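Local coordinates for protein mycolic acid synthase (Mycobacterium tuberculosis, PDB 1L1E) that probably converts a double bond of mycolic acids into a cyclopropane ring by transferring a methylene group from S-adenosyl-L-methionine, at residues A[53-58]-A[280-285]. Sequence-based numbering, arbitrary orientation.
Sequences IDLALG and VDQFTL
A helix lies over one face of the central sheet here, and between 53-58 and 280-285 the contact on the strand side is made by one long side chain: Gln282 reaches from strand 279-286 to Leu55 and Ala56 on helix 45-58. Its chain runs extended beyond CG (chi2 -156°), which carries the amide across a backbone gap of 7.7 Å between Gln282 CA and Ala56 CA. OE1 of Gln282 lies 3.5 Å from Leu55 CD2. Gln282 NE2 comes to 4.0 Å from Ala56 CB. Leu55 turns its branch to the strand with CG anti to its own backbone N (chi1 175°). No hydrogen bond joins the two segments; across the contact the amide meets only carbon atoms of Leu55 and Ala56. The fold is the Rossmann-like sheet of class I S-adenosylmethionine-dependent methyltransferases, order 3-2-1-4-5-7-6, and strand 279-286 is the antiparallel seventh, inserted between 163-170 and 221-227. Both ends of the buried amide are hydrogen-bonded, OE1 to Lys59 just past the helix segment and NE2 to His167 on the neighbouring strand; together these bonds should fix the amide's rotation. His167 also lines the carbonate pocket, and the side chain of Ala56 is about 9 Å from the bound S-adenosyl-L-homocysteine.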
loop_
_atom_site.group_PDB
_atom_site.type_symbol
_atom_site.label_atom_id
_atom_site.label_comp_id
_atom_site.label_asym_id
_atom_site.label_seq_id
_atom_site.Cartn_x
_atom_site.Cartn_y
_atom_site.Cartn_z
ATOM N N ILE A 53 -5.089 6.071 6.512
ATOM C CA ILE A 53 -4.872 7.193 5.603
ATOM C C ILE A 53 -4.463 8.439 6.419
ATOM O O ILE A 53 -3.468 9.103 6.103
ATOM C CB ILE A 53 -6.145 7.462 4.777
ATOM C CG1 ILE A 53 -6.414 6.266 3.869
ATOM C CG2 ILE A 53 -6.008 8.750 3.991
ATOM C CD1 ILE A 53 -7.730 6.334 3.113
ATOM N N ASP A 54 -5.191 8.742 7.494
ATOM C CA ASP A 54 -4.832 9.901 8.320
ATOM C C ASP A 54 -3.463 9.718 8.991
ATOM O O ASP A 54 -2.719 10.678 9.189
ATOM C CB ASP A 54 -5.889 10.170 9.411
ATOM C CG ASP A 54 -7.230 10.622 8.841
ATOM O OD1 ASP A 54 -7.301 10.955 7.634
ATOM O OD2 ASP A 54 -8.219 10.643 9.607
ATOM N N LEU A 55 -3.122 8.487 9.349
ATOM C CA LEU A 55 -1.830 8.243 9.985
ATOM C C LEU A 55 -0.690 8.567 9.023
ATOM O O LEU A 55 0.267 9.257 9.380
ATOM C CB LEU A 55 -1.719 6.781 10.430
ATOM C CG LEU A 55 -0.355 6.367 11.003
ATOM C CD1 LEU A 55 -0.128 7.032 12.372
ATOM C CD2 LEU A 55 -0.296 4.845 11.132
ATOM N N ALA A 56 -0.801 8.064 7.800
ATOM C CA ALA A 56 0.223 8.293 6.784
ATOM C C ALA A 56 0.325 9.759 6.417
ATOM O O ALA A 56 1.399 10.335 6.445
ATOM C CB ALA A 56 -0.079 7.468 5.545
ATOM N N LEU A 57 -0.808 10.367 6.096
ATOM C CA LEU A 57 -0.838 11.766 5.696
ATOM C C LEU A 57 -0.440 12.719 6.816
ATOM O O LEU A 57 0.161 13.746 6.555
ATOM C CB LEU A 57 -2.223 12.117 5.157
ATOM C CG LEU A 57 -2.661 11.292 3.938
ATOM C CD1 LEU A 57 -4.062 11.735 3.507
ATOM C CD2 LEU A 57 -1.652 11.479 2.786
ATOM N N GLY A 58 -0.768 12.378 8.056
ATOM C CA GLY A 58 -0.409 13.235 9.171
ATOM C C GLY A 58 1.094 13.437 9.267
ATOM O O GLY A 58 1.563 14.458 9.763
ATOM N N VAL A 280 4.906 -4.992 8.375
ATOM C CA VAL A 280 4.497 -3.877 7.518
ATOM C C VAL A 280 4.981 -2.622 8.233
ATOM O O VAL A 280 4.606 -2.367 9.380
ATOM C CB VAL A 280 2.971 -3.802 7.336
ATOM C CG1 VAL A 280 2.593 -2.492 6.643
ATOM C CG2 VAL A 280 2.491 -4.971 6.498
ATOM N N ASP A 281 5.815 -1.844 7.549
ATOM C CA ASP A 281 6.389 -0.638 8.119
ATOM C C ASP A 281 6.053 0.625 7.330
ATOM O O ASP A 281 5.850 0.585 6.113
ATOM C CB ASP A 281 7.914 -0.760 8.174
ATOM C CG ASP A 281 8.421 -1.519 9.407
ATOM O OD1 ASP A 281 7.611 -2.093 10.157
ATOM O OD2 ASP A 281 9.654 -1.541 9.611
ATOM N N GLN A 282 6.001 1.743 8.040
ATOM C CA GLN A 282 5.762 3.030 7.419
ATOM C C GLN A 282 7.054 3.791 7.677
ATOM O O GLN A 282 7.423 4.033 8.832
ATOM C CB GLN A 282 4.584 3.772 8.073
ATOM C CG GLN A 282 3.184 3.183 7.814
ATOM C CD GLN A 282 2.076 4.237 7.958
ATOM O OE1 GLN A 282 2.227 5.215 8.693
ATOM N NE2 GLN A 282 0.961 4.036 7.256
ATOM N N PHE A 283 7.753 4.144 6.601
ATOM C CA PHE A 283 9.005 4.877 6.710
ATOM C C PHE A 283 8.790 6.332 6.361
ATOM O O PHE A 283 8.251 6.651 5.300
ATOM C CB PHE A 283 10.064 4.329 5.745
ATOM C CG PHE A 283 10.399 2.879 5.949
ATOM C CD1 PHE A 283 9.644 1.887 5.345
ATOM C CD2 PHE A 283 11.505 2.508 6.715
ATOM C CE1 PHE A 283 9.980 0.539 5.492
ATOM C CE2 PHE A 283 11.851 1.166 6.867
ATOM C CZ PHE A 283 11.090 0.179 6.253
ATOM N N THR A 284 9.203 7.220 7.252
ATOM C CA THR A 284 9.091 8.626 6.970
ATOM C C THR A 284 10.487 9.023 6.515
ATOM O O THR A 284 11.463 8.853 7.250
ATOM C CB THR A 284 8.687 9.435 8.211
ATOM O OG1 THR A 284 7.422 8.962 8.704
ATOM C CG2 THR A 284 8.558 10.913 7.845
ATOM N N LEU A 285 10.579 9.524 5.293
ATOM C CA LEU A 285 11.863 9.926 4.735
ATOM C C LEU A 285 11.884 11.415 4.394
ATOM O O LEU A 285 10.994 11.917 3.706
ATOM C CB LEU A 285 12.147 9.108 3.477
ATOM C CG LEU A 285 11.827 7.616 3.571
ATOM C CD1 LEU A 285 12.024 6.987 2.215
ATOM C CD2 LEU A 285 12.698 6.950 4.612
#